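Local coordinates for protein 2',5'-phosphodiesterase 12 (Homo sapiens, PDB 4Z0V) that belongs to the endonuclease/exonuclease/phosphatase family and joins an N-terminal domain of the E-set clan to a DNase I-like fold, modelled with a magnesium ion, at residues A[150-153]-A[154-158]; A[164-167]-A[168-172]; A[351-354]-A[355-359]. All coordinates share one frame; numbering follows the deposited sequence.

Contact 1 and contact 2 follow each other closely along the chain: residues 150-158 end in the turn (153-157) that leads into helix 159-172, and residues 164-172 are part of that helix. One leads into the helix the other belongs to, and their nearest atoms, about 6 Å apart, do not touch. Contact 3, at 351-359, is remote, about 24 Å from contact 1 and 28 Å from contact 2 between nearest atoms. Contact 2 is buried and rests on regular helical bonds, one of them doubled by a threonine hydroxyl. Contact 1 is half buried, with a sulfur and small apolar groups at a turn. Contact 3 lies at the surface, where polar and charged side chains gather round a beta turn.

Contact 1: residues A[150-153]-A[154-158]; sequences PYCA and PYALE
The turn that leads into helix 159-172 begins where Ala153 meets Ala156, within the loop that follows helix 142-148. The carbonyl O of Ala153 accepts a hydrogen bond from the backbone N of Ala156 at 2.8 Å. The bond is bent, 132° at the hydrogen, and the donor sits well above the carbonyl plane, as expected when the chain doubles back over only three residues. The next step repeats it, Leu157 N bonding to Pro154 O at 3.1 Å, and Glu158 then takes the N-cap position of the helix. Pro154 stands at the start of this turn and has no N-H to offer.

Cys152 supplies apolar filling. Its SG is trans to the backbone N (chi1 -177°), a torsion that carries the sulfur to the turn, 3.9 Å from Ala156 CB and 4.1 Å from Leu157 CG. All three residues are buried. The methyl of Ala153 makes the other side-chain contacts: its CB lies 3.6 Å from Tyr155 CE2, approaching the ring obliquely, and 4.2 Å from Ala156 CB, the same methyl that the sulfur touches. The Tyr155 ring comes back to Ala153 because CG stands between the backbone N and the carbonyl carbon (chi1 74°).

Beyond the turn, Val424 touches both Ala153 and Tyr155, Tyr161 meets the Tyr155 ring edge-to-face, and the Leu157 carbonyl is bonded to Arg162 NE. The side chain of Leu157 is about 11 Å from the magnesium ion.

Chemically, two successive three-residue backbone bonds, from Ala156 N and from Leu157 N, shape the turn. The Cys152 sulfur meets carbon at Ala156 and Leu157, so its hold on these two side chains is by dispersion.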
loop_
_atom_site.group_PDB
_atom_site.type_symbol
_atom_site.label_atom_id
_atom_site.label_comp_id
_atom_site.label_asym_id
_atom_site.label_seq_id
_atom_site.Cartn_x
_atom_site.Cartn_y
_atom_site.Cartn_z
ATOM N N PRO A 150 4.954 12.971 19.395
ATOM C CA PRO A 150 4.567 14.238 20.054
ATOM C C PRO A 150 4.901 15.486 19.235
ATOM O O PRO A 150 4.248 16.528 19.399
ATOM C CB PRO A 150 5.357 14.208 21.364
ATOM C CG PRO A 150 6.527 13.299 21.101
ATOM C CD PRO A 150 5.970 12.244 20.182
ATOM N N TYR A 151 5.869 15.351 18.316
ATOM C CA TYR A 151 6.350 16.381 17.401
ATOM C C TYR A 151 5.380 16.648 16.254
ATOM O O TYR A 151 5.548 17.629 15.533
ATOM C CB TYR A 151 7.722 15.970 16.820
ATOM C CG TYR A 151 7.775 14.539 16.313
ATOM C CD1 TYR A 151 7.239 14.192 15.075
ATOM C CD2 TYR A 151 8.343 13.526 17.085
ATOM C CE1 TYR A 151 7.264 12.877 14.618
ATOM C CE2 TYR A 151 8.357 12.203 16.645
ATOM C CZ TYR A 151 7.805 11.881 15.416
ATOM O OH TYR A 151 7.889 10.593 14.954
ATOM N N CYS A 152 4.406 15.758 16.035
ATOM C CA CYS A 152 3.489 15.895 14.912
ATOM C C CYS A 152 2.293 16.717 15.327
ATOM O O CYS A 152 1.788 16.532 16.418
ATOM C CB CYS A 152 3.068 14.514 14.407
ATOM S SG CYS A 152 1.995 14.558 12.952
ATOM N N ALA A 153 1.829 17.610 14.467
ATOM C CA ALA A 153 0.612 18.374 14.766
ATOM C C ALA A 153 -0.548 17.381 14.972
ATOM O O ALA A 153 -0.744 16.528 14.110
ATOM C CB ALA A 153 0.308 19.322 13.623
ATOM N N PRO A 154 -1.251 17.377 16.125
ATOM C CA PRO A 154 -2.320 16.391 16.329
ATOM C C PRO A 154 -3.324 16.310 15.174
ATOM O O PRO A 154 -3.733 15.202 14.843
ATOM C CB PRO A 154 -2.994 16.882 17.610
ATOM C CG PRO A 154 -1.861 17.525 18.370
ATOM C CD PRO A 154 -1.088 18.240 17.320
ATOM N N TYR A 155 -3.680 17.444 14.533
ATOM C CA TYR A 155 -4.627 17.427 13.412
ATOM C C TYR A 155 -4.066 16.596 12.251
ATOM O O TYR A 155 -4.844 15.989 11.517
ATOM C CB TYR A 155 -5.032 18.850 12.927
ATOM C CG TYR A 155 -3.994 19.620 12.129
ATOM C CD1 TYR A 155 -3.889 19.465 10.750
ATOM C CD2 TYR A 155 -3.169 20.557 12.742
ATOM C CE1 TYR A 155 -2.954 20.184 10.009
ATOM C CE2 TYR A 155 -2.261 21.318 12.005
ATOM C CZ TYR A 155 -2.155 21.122 10.639
ATOM O OH TYR A 155 -1.256 21.853 9.912
ATOM N N ALA A 156 -2.737 16.597 12.079
ATOM C CA ALA A 156 -2.068 15.866 10.987
ATOM C C ALA A 156 -2.007 14.356 11.246
ATOM O O ALA A 156 -1.606 13.624 10.351
ATOM C CB ALA A 156 -0.672 16.414 10.751
ATOM N N LEU A 157 -2.365 13.887 12.454
ATOM C CA LEU A 157 -2.401 12.444 12.772
ATOM C C LEU A 157 -3.759 11.850 12.501
ATOM O O LEU A 157 -3.895 10.632 12.366
ATOM C CB LEU A 157 -2.077 12.193 14.258
ATOM C CG LEU A 157 -0.647 11.917 14.612
ATOM C CD1 LEU A 157 -0.503 11.852 16.130
ATOM C CD2 LEU A 157 -0.147 10.617 13.954
ATOM N N GLU A 158 -4.784 12.713 12.519
ATOM C CA GLU A 158 -6.182 12.376 12.312
ATOM C C GLU A 158 -6.381 11.683 10.982
ATOM O O GLU A 158 -5.772 12.098 9.995
ATOM C CB GLU A 158 -7.017 13.661 12.362
ATOM C CG GLU A 158 -6.907 14.361 13.710
ATOM C CD GLU A 158 -8.197 14.421 14.499
ATOM O OE1 GLU A 158 -9.143 15.107 14.048
ATOM O OE2 GLU A 158 -8.248 13.805 15.587
#

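Contact 2: residues A[164-167]-A[168-172]; sequences NLIQ and KELTG
Gln167 and Thr171, one turn apart on helix 159-172, make the distinctive polar contact. The carbonyl O of Gln167 accepts two bonds from Thr171: OG1 donates at 2.7 Å and the backbone N at 3.0 Å. Thr171 OG1 lies between its own backbone N and carbonyl carbon (chi1 62°), which turns the hydroxyl back along the helix.

The other backbone bonds are regular alpha-helical ones: Lys168 N to Asn164 O at 3.0 Å, Glu169 N to Leu165 O at 2.8 Å and Leu170 N to Ile166 O at 2.9 Å.

Apolar contact comes from Ile166 and Leu170, which lie side by side and point the same way, CG2 of Ile166 3.8 Å from CD1 of Leu170. This ridge packs on helix 185-198 through Leu192 and Leu196, and Leu170 also reaches strand 177-184.

The longer polar side chains are held elsewhere: Gln167 by Ser191 O, Lys168 by Gly22 O with a cation-pi contact to Phe23, and Glu169 by Tyr173 and Tyr131.

The OG1 bond satisfies the hydroxyl of buried Thr171 within the helix itself. Gln167 O is gripped twice, OG1 and N approaching from opposite faces of its plane.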
loop_
_atom_site.group_PDB
_atom_site.type_symbol
_atom_site.label_atom_id
_atom_site.label_comp_id
_atom_site.label_asym_id
_atom_site.label_seq_id
_atom_site.Cartn_x
_atom_site.Cartn_y
_atom_site.Cartn_z
ATOM N N ASN A 164 -6.455 12.235 3.040
ATOM C CA ASN A 164 -6.396 13.166 1.909
ATOM C C ASN A 164 -4.998 13.169 1.264
ATOM O O ASN A 164 -4.863 13.082 0.036
ATOM C CB ASN A 164 -6.777 14.557 2.356
ATOM C CG ASN A 164 -8.014 15.062 1.680
ATOM O OD1 ASN A 164 -7.962 15.989 0.875
ATOM N ND2 ASN A 164 -9.145 14.450 1.966
ATOM N N LEU A 165 -3.962 13.210 2.110
ATOM C CA LEU A 165 -2.589 13.203 1.621
ATOM C C LEU A 165 -2.248 11.898 0.944
ATOM O O LEU A 165 -1.623 11.922 -0.109
ATOM C CB LEU A 165 -1.611 13.464 2.780
ATOM C CG LEU A 165 -1.269 14.924 3.064
ATOM C CD1 LEU A 165 -2.510 15.724 3.451
ATOM C CD2 LEU A 165 -0.254 15.006 4.198
ATOM N N ILE A 166 -2.685 10.767 1.514
ATOM C CA ILE A 166 -2.393 9.420 0.967
ATOM C C ILE A 166 -3.094 9.266 -0.383
ATOM O O ILE A 166 -2.517 8.733 -1.317
ATOM C CB ILE A 166 -2.805 8.309 1.976
ATOM C CG1 ILE A 166 -1.794 8.247 3.166
ATOM C CG2 ILE A 166 -2.903 6.919 1.291
ATOM C CD1 ILE A 166 -2.383 7.597 4.480
ATOM N N GLN A 167 -4.309 9.786 -0.506
ATOM C CA GLN A 167 -5.014 9.733 -1.776
ATOM C C GLN A 167 -4.271 10.542 -2.828
ATOM O O GLN A 167 -4.037 10.041 -3.927
ATOM C CB GLN A 167 -6.453 10.260 -1.619
ATOM C CG GLN A 167 -7.385 9.253 -0.921
ATOM C CD GLN A 167 -8.791 9.847 -0.815
ATOM O OE1 GLN A 167 -8.972 11.055 -0.749
ATOM N NE2 GLN A 167 -9.820 9.018 -0.816
ATOM N N LYS A 168 -3.840 11.761 -2.473
ATOM C CA LYS A 168 -3.098 12.596 -3.416
ATOM C C LYS A 168 -1.761 11.919 -3.786
ATOM O O LYS A 168 -1.390 11.854 -4.948
ATOM C CB LYS A 168 -2.856 13.995 -2.832
ATOM C CG LYS A 168 -2.164 14.905 -3.874
ATOM C CD LYS A 168 -1.989 16.337 -3.435
ATOM C CE LYS A 168 -1.345 17.160 -4.548
ATOM N NZ LYS A 168 -1.266 18.593 -4.119
ATOM N N GLU A 169 -1.078 11.403 -2.782
ATOM C CA GLU A 169 0.212 10.741 -2.964
ATOM C C GLU A 169 0.109 9.548 -3.911
ATOM O O GLU A 169 0.826 9.481 -4.903
ATOM C CB GLU A 169 0.780 10.287 -1.618
ATOM C CG GLU A 169 2.126 9.613 -1.828
ATOM C CD GLU A 169 2.868 9.304 -0.554
ATOM O OE1 GLU A 169 3.997 8.775 -0.657
ATOM O OE2 GLU A 169 2.324 9.574 0.540
ATOM N N LEU A 170 -0.751 8.584 -3.577
ATOM C CA LEU A 170 -0.868 7.385 -4.372
ATOM C C LEU A 170 -1.405 7.635 -5.738
ATOM O O LEU A 170 -0.834 7.116 -6.685
ATOM C CB LEU A 170 -1.736 6.338 -3.640
ATOM C CG LEU A 170 -1.077 5.765 -2.386
ATOM C CD1 LEU A 170 -2.010 4.737 -1.720
ATOM C CD2 LEU A 170 0.271 5.071 -2.750
ATOM N N THR A 171 -2.452 8.455 -5.888
ATOM C CA THR A 171 -2.977 8.699 -7.240
ATOM C C THR A 171 -1.965 9.447 -8.107
ATOM O O THR A 171 -1.873 9.168 -9.302
ATOM C CB THR A 171 -4.314 9.433 -7.193
ATOM O OG1 THR A 171 -4.135 10.717 -6.574
ATOM C CG2 THR A 171 -5.424 8.598 -6.454
ATOM N N GLY A 172 -1.176 10.314 -7.474
ATOM C CA GLY A 172 -0.118 11.067 -8.132
ATOM C C GLY A 172 1.029 10.218 -8.662
ATOM O O GLY A 172 1.717 10.648 -9.593
#

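Contact 3: residues A[351-354]-A[355-359]; sequences DWAS and NGEEE
Ala353 and Gly356 close a type I beta turn, with Ser354 and Asn355 at its two middle positions. Asn355, the first residue of the second segment, follows Ser354 directly and swings its amide toward the far end of the loop. Its CG is trans to the backbone N (chi1 -158°), and ND2 gives a nearly straight hydrogen bond, 166° at the hydrogen, to Glu359 OE1 at 2.9 Å. The acceptor lies close to the amide plane of Asn355, whereas the amide comes to the carboxylate from above its plane.

Gly356 then donates its backbone N to Ala353 O at 3.2 Å. The donor stands well above the carbonyl plane, and the bond is fairly straight, 159° at the hydrogen. The backbone of Gly356 has a positive phi at which a side chain would be jammed against the carbonyl O of Asn355, so glycine suits the position. The Gly356 O lies 4.2 Å from Ala353 CB.

Glu357 starts out away from the turn, though OE2 comes back to 4.3 Å from Ala353 CB, while OE1 makes a long, weak ion pair with Arg360. It also touches a crystal neighbour, so its pose may owe something to the lattice. Glu359 brings the loop round again. Its OE1 takes part in a bond with Tyr296 OH in addition to the one from Asn355, so one carboxylate oxygen joins the two ends of 355-359 to a neighbouring helix.

That helix is 295-316. Ser354 OG is bonded to Lys293 O and to the backbone N of Tyr296, and both Asn355 and Trp352 lie against Tyr296. The Trp352 NE1 reaches Pro346 O just past strand 344-345, and backbone bonds tie Trp352 to Cys361, on the way to strand 365-366. Through Lys293 and Tyr296 the loop sits beside the start of helix 295-316, at the protein surface.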
loop_
_atom_site.group_PDB
_atom_site.type_symbol
_atom_site.label_atom_id
_atom_site.label_comp_id
_atom_site.label_asym_id
_atom_site.label_seq_id
_atom_site.Cartn_x
_atom_site.Cartn_y
_atom_site.Cartn_z
ATOM N N ASP A 351 21.363 -13.944 14.253
ATOM C CA ASP A 351 19.920 -13.697 14.369
ATOM C C ASP A 351 19.156 -14.950 14.836
ATOM O O ASP A 351 18.029 -14.809 15.297
ATOM C CB ASP A 351 19.328 -13.141 13.058
ATOM C CG ASP A 351 19.652 -11.675 12.837
ATOM O OD1 ASP A 351 20.342 -11.074 13.702
ATOM O OD2 ASP A 351 19.167 -11.106 11.849
ATOM N N TRP A 352 19.772 -16.148 14.779
ATOM C CA TRP A 352 19.124 -17.363 15.280
ATOM C C TRP A 352 18.966 -17.344 16.802
ATOM O O TRP A 352 18.221 -18.161 17.345
ATOM C CB TRP A 352 19.858 -18.619 14.822
ATOM C CG TRP A 352 19.777 -18.811 13.335
ATOM C CD1 TRP A 352 20.821 -18.868 12.463
ATOM C CD2 TRP A 352 18.582 -18.962 12.543
ATOM N NE1 TRP A 352 20.359 -19.071 11.182
ATOM C CE2 TRP A 352 18.989 -19.112 11.199
ATOM C CE3 TRP A 352 17.203 -18.934 12.834
ATOM C CZ2 TRP A 352 18.072 -19.266 10.149
ATOM C CZ3 TRP A 352 16.292 -19.068 11.789
ATOM C CH2 TRP A 352 16.728 -19.220 10.468
ATOM N N ALA A 353 19.632 -16.395 17.481
ATOM C CA ALA A 353 19.494 -16.222 18.931
ATOM C C ALA A 353 19.179 -14.748 19.224
ATOM O O ALA A 353 19.605 -14.208 20.247
ATOM C CB ALA A 353 20.768 -16.685 19.645
ATOM N N SER A 354 18.371 -14.103 18.326
ATOM C CA SER A 354 18.006 -12.681 18.412
ATOM C C SER A 354 17.247 -12.311 19.698
ATOM O O SER A 354 17.304 -11.151 20.107
ATOM C CB SER A 354 17.183 -12.256 17.199
ATOM O OG SER A 354 15.969 -12.986 17.131
ATOM N N ASN A 355 16.525 -13.255 20.308
ATOM C CA ASN A 355 15.782 -12.985 21.547
ATOM C C ASN A 355 16.299 -13.807 22.765
ATOM O O ASN A 355 15.549 -14.061 23.706
ATOM C CB ASN A 355 14.282 -13.225 21.362
ATOM C CG ASN A 355 13.443 -12.482 22.390
ATOM O OD1 ASN A 355 13.844 -11.446 22.927
ATOM N ND2 ASN A 355 12.282 -13.022 22.724
ATOM N N GLY A 356 17.564 -14.195 22.743
ATOM C CA GLY A 356 18.154 -14.955 23.843
ATOM C C GLY A 356 18.240 -16.450 23.596
ATOM O O GLY A 356 17.769 -16.951 22.565
ATOM N N GLU A 357 18.844 -17.173 24.562
ATOM C CA GLU A 357 19.075 -18.615 24.482
ATOM C C GLU A 357 17.817 -19.453 24.530
ATOM O O GLU A 357 17.781 -20.488 23.878
ATOM C CB GLU A 357 19.998 -19.090 25.630
ATOM C CG GLU A 357 21.439 -18.659 25.482
ATOM C CD GLU A 357 22.128 -19.164 24.229
ATOM O OE1 GLU A 357 22.482 -20.364 24.175
ATOM O OE2 GLU A 357 22.295 -18.355 23.290
ATOM N N GLU A 358 16.819 -19.071 25.330
ATOM C CA GLU A 358 15.614 -19.882 25.469
ATOM C C GLU A 358 14.936 -20.126 24.102
ATOM O O GLU A 358 14.523 -21.255 23.824
ATOM C CB GLU A 358 14.626 -19.237 26.452
ATOM N N GLU A 359 14.933 -19.093 23.235
ATOM C CA GLU A 359 14.284 -19.075 21.912
ATOM C C GLU A 359 15.287 -19.201 20.744
ATOM O O GLU A 359 14.941 -18.908 19.594
ATOM C CB GLU A 359 13.447 -17.791 21.771
ATOM C CG GLU A 359 12.226 -17.764 22.681
ATOM C CD GLU A 359 11.485 -16.444 22.803
ATOM O OE1 GLU A 359 11.513 -15.625 21.850
ATOM O OE2 GLU A 359 10.831 -16.251 23.854
#